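Local atomic coordinates of putative amidohydrolase (Unidentified, PDB entry 3FEQ), a protein that probably acts as a zinc-dependent prolidase of the amidohydrolase superfamily, cleaving dipeptides that end in proline. Residues 226-231 with 244-249; 130-135 with 186-191; 267-272 with 315-320. All coordinates share one frame; numbering follows the deposited sequence.

From the N terminus, contact 2 comes first: it closes a loop of 50 residues by bringing 130-135 against 186-191, where strand 189-192 begins. Contact 1 follows with the short closure of 226-231 on 244-249, across helix 235-243, and contact 3 then joins 267-272 to 315-320 over 42 mostly helical residues. The three closures lie in series, and none nests in or crosses another. Strands 189-192, 228-234, 248-254 and 269-271 are consecutive neighbours in one parallel sheet, so contact 1 touches contact 2 through Met229 N and Ile189 O, and contact 3 through Arg247 O and Phe269 N. Together they follow one side of the TIM barrel.

Contact 1. Residues 226-231 with 244-249; sequences TYVMAH and CGVRTI. With ZN (zinc ion), chain V.
Arg247 N donates to Val228 O (3.1 Å, N-H...O 151°), pinning the start of one strand to the next in a parallel beta-alpha-beta unit of the TIM barrel. One step on, Ala230 N reaches Thr248 O at 3.0 Å in a weak, more bent bond. The register pairs Met229 with Thr248 and Ala230 with Ile249. Between the two strands runs helix 235-243, ended by a Schellman motif with Gly245 at positive phi.

The guanidinium of Arg247 makes a cation-pi contact with Tyr227. Tyr227 CG sits between its backbone N and carbonyl carbon (chi1 61°), which turns one ring face to the arginine, whose extended chain brings NH1 over the ring centre, 3.3 Å above the plane. The two planes are 61° apart, so the guanidinium stands steeply on the ring and does not stack flat. Its NH1 and NH2 also bond to the carbonyls of Ile359 and Glu358, which helps fix the group's rotation, while Tyr227 OH bonds to Arg106.

Met229 and Thr248 share one side of the sheet, where Thr248 OG1 faces Met229 CB and bonds to Glu250. Ala230 and Ile249 point to the other side, where Ile249 packs on helix 235-243. Val246 also touches that helix, at Ala241, and sets its CG1 against Val228 CG1 (3.9 Å) and its CG2 against Ala230 CB (4.1 Å). Farther along strand 228-234, His231 reaches the metal centre, where His251 from the neighbouring strand shares the zinc ion and His231 ND1 binds it at 2.3 Å.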
loop_
_atom_site.group_PDB
_atom_site.type_symbol
_atom_site.label_atom_id
_atom_site.label_comp_id
_atom_site.label_asym_id
_atom_site.label_seq_id
_atom_site.Cartn_x
_atom_site.Cartn_y
_atom_site.Cartn_z
ATOM N N THR C 226 34.065 4.625 -8.137
ATOM C CA THR C 226 33.982 4.331 -9.550
ATOM C C THR C 226 33.560 5.597 -10.344
ATOM O O THR C 226 33.739 6.717 -9.863
ATOM C CB THR C 226 33.053 3.110 -9.798
ATOM O OG1 THR C 226 33.215 2.625 -11.142
ATOM C CG2 THR C 226 31.589 3.463 -9.536
ATOM N N TYR C 227 33.013 5.407 -11.544
ATOM C CA TYR C 227 32.633 6.480 -12.443
ATOM C C TYR C 227 31.285 6.177 -13.132
ATOM O O TYR C 227 30.761 5.071 -13.056
ATOM C CB TYR C 227 33.715 6.639 -13.521
ATOM C CG TYR C 227 33.886 5.388 -14.360
ATOM C CD1 TYR C 227 33.215 5.234 -15.559
ATOM C CD2 TYR C 227 34.657 4.330 -13.912
ATOM C CE1 TYR C 227 33.334 4.071 -16.315
ATOM C CE2 TYR C 227 34.774 3.168 -14.664
ATOM C CZ TYR C 227 34.098 3.045 -15.859
ATOM O OH TYR C 227 34.208 1.886 -16.597
ATOM N N VAL C 228 30.773 7.159 -13.855
ATOM C CA VAL C 228 29.562 7.023 -14.640
ATOM C C VAL C 228 29.918 6.988 -16.125
ATOM O O VAL C 228 30.672 7.830 -16.609
ATOM C CB VAL C 228 28.654 8.241 -14.415
ATOM C CG1 VAL C 228 27.584 8.331 -15.482
ATOM C CG2 VAL C 228 28.050 8.192 -13.061
ATOM N N MET C 229 29.386 6.004 -16.841
ATOM C CA MET C 229 29.393 6.021 -18.302
ATOM C C MET C 229 28.031 6.501 -18.777
ATOM O O MET C 229 27.031 6.271 -18.108
ATOM C CB MET C 229 29.716 4.634 -18.878
ATOM C CG MET C 229 28.882 3.469 -18.337
ATOM S SD MET C 229 29.552 1.877 -18.855
ATOM C CE MET C 229 29.026 1.937 -20.549
ATOM N N ALA C 230 27.984 7.166 -19.925
ATOM C CA ALA C 230 26.791 7.914 -20.297
ATOM C C ALA C 230 26.522 7.897 -21.790
ATOM O O ALA C 230 27.386 8.206 -22.602
ATOM C CB ALA C 230 26.885 9.342 -19.791
ATOM N N HIS C 231 25.300 7.541 -22.145
ATOM C CA HIS C 231 24.927 7.381 -23.534
ATOM C C HIS C 231 24.474 8.746 -24.040
ATOM O O HIS C 231 23.599 9.375 -23.445
ATOM C CB HIS C 231 23.817 6.329 -23.636
ATOM C CG HIS C 231 23.012 6.406 -24.893
ATOM N ND1 HIS C 231 23.085 5.445 -25.879
ATOM C CD2 HIS C 231 22.058 7.280 -25.290
ATOM C CE1 HIS C 231 22.245 5.747 -26.851
ATOM N NE2 HIS C 231 21.609 6.858 -26.518
ATOM N N CYS C 244 28.871 17.776 -15.921
ATOM C CA CYS C 244 28.351 17.205 -14.696
ATOM C C CYS C 244 29.281 16.168 -14.121
ATOM O O CYS C 244 29.078 15.699 -13.002
ATOM C CB CYS C 244 27.011 16.561 -14.979
ATOM S SG CYS C 244 25.746 17.778 -15.160
ATOM N N GLY C 245 30.267 15.770 -14.915
ATOM C CA GLY C 245 31.368 14.954 -14.421
ATOM C C GLY C 245 31.350 13.484 -14.811
ATOM O O GLY C 245 31.970 12.666 -14.137
ATOM N N VAL C 246 30.661 13.135 -15.893
ATOM C CA VAL C 246 30.690 11.755 -16.366
ATOM C C VAL C 246 32.027 11.476 -17.031
ATOM O O VAL C 246 32.608 12.354 -17.650
ATOM C CB VAL C 246 29.536 11.433 -17.324
ATOM C CG1 VAL C 246 28.234 11.979 -16.771
ATOM C CG2 VAL C 246 29.814 11.969 -18.710
ATOM N N ARG C 247 32.546 10.270 -16.840
ATOM C CA ARG C 247 33.914 9.969 -17.221
ATOM C C ARG C 247 34.018 9.434 -18.651
ATOM O O ARG C 247 34.957 9.767 -19.373
ATOM C CB ARG C 247 34.530 8.987 -16.231
ATOM C CG ARG C 247 36.014 8.726 -16.447
ATOM C CD ARG C 247 36.635 8.049 -15.242
ATOM N NE ARG C 247 37.913 7.437 -15.572
ATOM C CZ ARG C 247 38.047 6.182 -15.974
ATOM N NH1 ARG C 247 36.977 5.406 -16.097
ATOM N NH2 ARG C 247 39.246 5.705 -16.270
ATOM N N THR C 248 33.087 8.576 -19.054
ATOM C CA THR C 248 33.109 8.066 -20.412
ATOM C C THR C 248 31.786 8.320 -21.104
ATOM O O THR C 248 30.733 8.339 -20.478
ATOM C CB THR C 248 33.470 6.563 -20.488
ATOM O OG1 THR C 248 32.280 5.772 -20.406
ATOM C CG2 THR C 248 34.412 6.169 -19.370
ATOM N N ILE C 249 31.859 8.559 -22.405
ATOM C CA ILE C 249 30.690 8.881 -23.204
ATOM C C ILE C 249 30.545 7.776 -24.214
ATOM O O ILE C 249 31.530 7.366 -24.816
ATOM C CB ILE C 249 30.904 10.190 -23.958
ATOM C CG1 ILE C 249 30.913 11.367 -22.983
ATOM C CG2 ILE C 249 29.852 10.367 -25.036
ATOM C CD1 ILE C 249 29.554 11.693 -22.375
HETATM ZN ZN ZN V . 23.598 3.235 -25.564
#

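Contact 2. Residues 130-135 with 186-191; sequences FPSGKA and ATQIKI
Gln188 NE2 grips two acceptors of the 130-135 loop, Phe130 O at 3.0 Å and Ser132 OG at 2.9 Å, where that loop passes the start of strand 189-192 of the TIM barrel. Both partners lie close to the plane of the amide, one for each N-H, and the bonds are nearly straight (170° at hydrogen for Phe130 O). The Gln188 nitrogen stands well above the carbonyl plane of Phe130. A bend at chi2 (-71°) brings the amide back toward the loop.

Next to it Thr187 N donates to Pro131 O at 2.8 Å, joining the backbones directly. Thr187 OG1 lies near both Pro131 O and Gln188 OE1, while its CG2 meets the edge of the Phe130 ring and Pro131 CD. Ala186 CB rests against Ser132 O.

Further along, a water bridges the segments. Lys190 N donates to it, and the water oxygen lies 2.8 Å from Ser132 O and close to Lys134 O as well. Outside this shell, Asp107 O bonds to Ser132 OG and so helps position the hydroxyl that receives Gln188, while Gly133 takes a positive phi, which favours glycine, just before strand 135-137.

The side chain of Lys190, modelled unmodified, comes within about 3 Å of a bound zinc ion at the nearest atoms; it may correspond to the barrel lysine that, carboxylated, bridges two metals in many relatives. Its CG, anti to the backbone N (chi1 159°), packs on the loop, 3.5 Å from Ala135 CB.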
loop_
_atom_site.group_PDB
_atom_site.type_symbol
_atom_site.label_atom_id
_atom_site.label_comp_id
_atom_site.label_asym_id
_atom_site.label_seq_id
_atom_site.Cartn_x
_atom_site.Cartn_y
_atom_site.Cartn_z
ATOM N N PHE C 130 32.735 -6.580 -16.490
ATOM C CA PHE C 130 32.576 -5.409 -15.645
ATOM C C PHE C 130 31.140 -4.914 -15.715
ATOM O O PHE C 130 30.815 -4.071 -16.554
ATOM C CB PHE C 130 33.547 -4.304 -16.056
ATOM C CG PHE C 130 34.989 -4.652 -15.835
ATOM C CD1 PHE C 130 35.772 -5.126 -16.877
ATOM C CD2 PHE C 130 35.561 -4.518 -14.587
ATOM C CE1 PHE C 130 37.086 -5.470 -16.674
ATOM C CE2 PHE C 130 36.884 -4.852 -14.374
ATOM C CZ PHE C 130 37.647 -5.330 -15.417
ATOM N N PRO C 131 30.285 -5.408 -14.803
ATOM C CA PRO C 131 28.856 -5.210 -14.932
ATOM C C PRO C 131 28.430 -3.802 -14.526
ATOM O O PRO C 131 29.012 -3.200 -13.616
ATOM C CB PRO C 131 28.281 -6.243 -13.973
ATOM C CG PRO C 131 29.288 -6.344 -12.907
ATOM C CD PRO C 131 30.625 -6.114 -13.557
ATOM N N SER C 132 27.445 -3.276 -15.240
ATOM C CA SER C 132 26.833 -2.007 -14.887
ATOM C C SER C 132 25.596 -2.239 -14.007
ATOM O O SER C 132 25.105 -1.318 -13.346
ATOM C CB SER C 132 26.476 -1.216 -16.155
ATOM O OG SER C 132 27.647 -0.753 -16.831
ATOM N N GLY C 133 25.150 -3.494 -13.951
ATOM C CA GLY C 133 23.843 -3.818 -13.416
ATOM C C GLY C 133 22.824 -3.377 -14.438
ATOM O O GLY C 133 22.778 -3.919 -15.531
ATOM N N LYS C 134 22.027 -2.368 -14.109
ATOM C CA LYS C 134 21.042 -1.882 -15.057
ATOM C C LYS C 134 21.251 -0.419 -15.368
ATOM O O LYS C 134 21.528 0.386 -14.488
ATOM C CB LYS C 134 19.634 -2.088 -14.532
ATOM C CG LYS C 134 19.431 -3.393 -13.865
ATOM C CD LYS C 134 17.988 -3.839 -14.002
ATOM C CE LYS C 134 17.828 -4.896 -15.083
ATOM N NZ LYS C 134 18.629 -6.122 -14.823
ATOM N N ALA C 135 21.109 -0.080 -16.638
ATOM C CA ALA C 135 21.234 1.297 -17.065
ATOM C C ALA C 135 20.153 2.115 -16.385
ATOM O O ALA C 135 19.010 1.678 -16.268
ATOM C CB ALA C 135 21.098 1.386 -18.567
ATOM N N ALA C 186 27.607 -3.665 -9.067
ATOM C CA ALA C 186 28.076 -2.944 -10.263
ATOM C C ALA C 186 29.507 -2.453 -10.106
ATOM O O ALA C 186 29.913 -2.079 -9.023
ATOM C CB ALA C 186 27.155 -1.759 -10.558
ATOM N N THR C 187 30.273 -2.471 -11.187
ATOM C CA THR C 187 31.630 -1.916 -11.177
ATOM C C THR C 187 31.642 -0.452 -11.633
ATOM O O THR C 187 32.492 0.329 -11.212
ATOM C CB THR C 187 32.598 -2.715 -12.076
ATOM O OG1 THR C 187 31.961 -2.993 -13.333
ATOM C CG2 THR C 187 33.011 -4.025 -11.410
ATOM N N GLN C 188 30.724 -0.102 -12.532
ATOM C CA GLN C 188 30.468 1.299 -12.869
ATOM C C GLN C 188 28.971 1.539 -13.071
ATOM O O GLN C 188 28.169 0.595 -13.033
ATOM C CB GLN C 188 31.288 1.748 -14.093
ATOM C CG GLN C 188 30.885 1.105 -15.387
ATOM C CD GLN C 188 31.259 -0.367 -15.455
ATOM O OE1 GLN C 188 32.336 -0.758 -15.013
ATOM N NE2 GLN C 188 30.369 -1.190 -16.015
ATOM N N ILE C 189 28.595 2.797 -13.276
ATOM C CA ILE C 189 27.192 3.134 -13.438
ATOM C C ILE C 189 26.932 3.632 -14.835
ATOM O O ILE C 189 27.671 4.485 -15.307
ATOM C CB ILE C 189 26.766 4.213 -12.452
ATOM C CG1 ILE C 189 26.947 3.731 -10.999
ATOM C CG2 ILE C 189 25.335 4.631 -12.732
ATOM C CD1 ILE C 189 26.084 2.514 -10.630
ATOM N N LYS C 190 25.915 3.071 -15.501
ATOM C CA LYS C 190 25.508 3.477 -16.849
ATOM C C LYS C 190 24.212 4.258 -16.761
ATOM O O LYS C 190 23.304 3.871 -16.029
ATOM C CB LYS C 190 25.316 2.249 -17.755
ATOM C CG LYS C 190 24.421 2.464 -19.019
ATOM C CD LYS C 190 25.213 2.511 -20.342
ATOM C CE LYS C 190 24.383 3.083 -21.507
ATOM N NZ LYS C 190 24.165 2.119 -22.644
ATOM N N ILE C 191 24.142 5.378 -17.480
ATOM C CA ILE C 191 22.920 6.177 -17.588
ATOM C C ILE C 191 22.664 6.540 -19.055
ATOM O O ILE C 191 23.581 6.543 -19.881
ATOM C CB ILE C 191 22.994 7.479 -16.732
ATOM C CG1 ILE C 191 23.881 8.542 -17.395
ATOM C CG2 ILE C 191 23.515 7.190 -15.328
ATOM C CD1 ILE C 191 23.794 9.906 -16.716
HETATM O O HOH W 1 23.967 1.197 -13.942
#

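Contact 3. Residues 267-272 with 315-320; sequences GAFVVP and GVKMGF
Val270 and Met318 form a single backbone bridge where strand 269-271 meets the extended segment 315-320, which probably serves as the last strand position of the TIM barrel. The two chain directions lie 44° apart. Two hydrogen bonds flank the bridge: Val270 N gives to Lys317 O (3.0 Å), and Gly319 N gives to Val270 O (2.9 Å, N-H...O 172°). Each donor comes in nearly along the C=O axis of its acceptor. Val270 thus spends both backbone polar groups on the neighbour, and its carbonyl oxygen also receives a CA-H...O contact from Met318.

The side chains close in on both sides of this seam. Val316 CG1, anti to its backbone N (chi1 -172°), packs against Val270 CG2 at 3.5 Å and also meets Ala268 O. On the more exposed side Lys317 bends along the Phe269 ring: its CB touches Phe269 CD1 (3.7 Å), and its NZ ends near Phe269 CZ (3.7 Å). That ammonium has a long, weak ion pair with Glu358. Beyond the bridge Val271 CG1 leans on Phe320 O (3.4 Å), and Pro272 CD on Gly319 O (3.6 Å).

Gly315, at positive phi, forms the Schellman end of helix 302-314, and Gly267 ends helix 257-266 in the same way. Farther on, Phe320 makes a backbone bond to Cys64 of strand 56-66, as a closing barrel strand would, while Asp323, a zinc ligand, follows three residues later. Helices 257-266 and 302-314 pack on Val270, and helix 354-359 lies against Phe269 and Lys317.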
loop_
_atom_site.group_PDB
_atom_site.type_symbol
_atom_site.label_atom_id
_atom_site.label_comp_id
_atom_site.label_asym_id
_atom_site.label_seq_id
_atom_site.Cartn_x
_atom_site.Cartn_y
_atom_site.Cartn_z
ATOM N N GLY C 267 39.236 15.283 -19.314
ATOM C CA GLY C 267 39.856 13.967 -19.219
ATOM C C GLY C 267 38.847 12.850 -19.391
ATOM O O GLY C 267 39.031 11.740 -18.887
ATOM N N ALA C 268 37.790 13.149 -20.139
ATOM C CA ALA C 268 36.723 12.211 -20.420
ATOM C C ALA C 268 37.007 11.354 -21.654
ATOM O O ALA C 268 37.497 11.849 -22.659
ATOM C CB ALA C 268 35.447 12.959 -20.598
ATOM N N PHE C 269 36.644 10.078 -21.590
ATOM C CA PHE C 269 36.860 9.153 -22.691
ATOM C C PHE C 269 35.639 9.095 -23.610
ATOM O O PHE C 269 34.581 9.621 -23.280
ATOM C CB PHE C 269 37.167 7.759 -22.139
ATOM C CG PHE C 269 38.349 7.716 -21.206
ATOM C CD1 PHE C 269 39.526 7.095 -21.589
ATOM C CD2 PHE C 269 38.283 8.296 -19.939
ATOM C CE1 PHE C 269 40.619 7.084 -20.741
ATOM C CE2 PHE C 269 39.383 8.276 -19.081
ATOM C CZ PHE C 269 40.545 7.674 -19.482
ATOM N N VAL C 270 35.797 8.474 -24.778
ATOM C CA VAL C 270 34.666 8.147 -25.663
ATOM C C VAL C 270 34.733 6.682 -26.063
ATOM O O VAL C 270 35.814 6.127 -26.209
ATOM C CB VAL C 270 34.703 8.946 -26.978
ATOM C CG1 VAL C 270 33.357 8.897 -27.673
ATOM C CG2 VAL C 270 35.082 10.363 -26.718
ATOM N N VAL C 271 33.582 6.048 -26.238
ATOM C CA VAL C 271 33.559 4.682 -26.751
ATOM C C VAL C 271 32.585 4.661 -27.904
ATOM O O VAL C 271 31.384 4.565 -27.699
ATOM C CB VAL C 271 33.140 3.645 -25.672
ATOM C CG1 VAL C 271 33.248 2.276 -26.212
ATOM C CG2 VAL C 271 34.019 3.744 -24.455
ATOM N N PRO C 272 33.084 4.907 -29.119
ATOM C CA PRO C 272 32.246 4.790 -30.313
ATOM C C PRO C 272 31.847 3.345 -30.521
ATOM O O PRO C 272 32.553 2.448 -30.075
ATOM C CB PRO C 272 33.182 5.235 -31.431
ATOM C CG PRO C 272 34.210 6.117 -30.741
ATOM C CD PRO C 272 34.425 5.436 -29.428
ATOM N N GLY C 315 42.123 15.251 -29.338
ATOM C CA GLY C 315 42.913 14.428 -28.436
ATOM C C GLY C 315 42.090 13.893 -27.281
ATOM O O GLY C 315 42.455 14.047 -26.114
ATOM N N VAL C 316 40.963 13.281 -27.617
ATOM C CA VAL C 316 40.126 12.616 -26.640
ATOM C C VAL C 316 40.312 11.117 -26.784
ATOM O O VAL C 316 40.026 10.568 -27.854
ATOM C CB VAL C 316 38.650 12.924 -26.912
ATOM C CG1 VAL C 316 37.791 12.389 -25.792
ATOM C CG2 VAL C 316 38.445 14.411 -27.075
ATOM N N LYS C 317 40.762 10.458 -25.717
ATOM C CA LYS C 317 40.947 8.992 -25.735
ATOM C C LYS C 317 39.717 8.180 -26.208
ATOM O O LYS C 317 38.591 8.424 -25.776
ATOM C CB LYS C 317 41.444 8.473 -24.377
ATOM C CG LYS C 317 42.951 8.602 -24.156
ATOM C CD LYS C 317 43.282 9.719 -23.183
ATOM C CE LYS C 317 43.570 9.161 -21.796
ATOM N NZ LYS C 317 43.122 10.073 -20.698
ATOM N N MET C 318 39.951 7.216 -27.095
ATOM C CA MET C 318 38.888 6.384 -27.659
ATOM C C MET C 318 39.030 4.914 -27.285
ATOM O O MET C 318 40.054 4.300 -27.553
ATOM C CB MET C 318 38.883 6.494 -29.177
ATOM C CG MET C 318 38.266 7.747 -29.675
ATOM S SD MET C 318 38.441 7.853 -31.448
ATOM C CE MET C 318 39.947 8.831 -31.563
ATOM N N GLY C 319 37.981 4.342 -26.710
ATOM C CA GLY C 319 37.965 2.915 -26.392
ATOM C C GLY C 319 37.172 2.129 -27.407
ATOM O O GLY C 319 36.337 2.669 -28.113
ATOM N N PHE C 320 37.441 0.841 -27.482
ATOM C CA PHE C 320 36.693 -0.060 -28.347
ATOM C C PHE C 320 35.294 -0.285 -27.780
ATOM O O PHE C 320 35.137 -0.540 -26.594
ATOM C CB PHE C 320 37.448 -1.386 -28.405
ATOM C CG PHE C 320 36.957 -2.330 -29.450
ATOM C CD1 PHE C 320 37.559 -2.369 -30.694
ATOM C CD2 PHE C 320 35.952 -3.251 -29.161
ATOM C CE1 PHE C 320 37.135 -3.280 -31.645
ATOM C CE2 PHE C 320 35.529 -4.157 -30.103
ATOM C CZ PHE C 320 36.117 -4.173 -31.346
#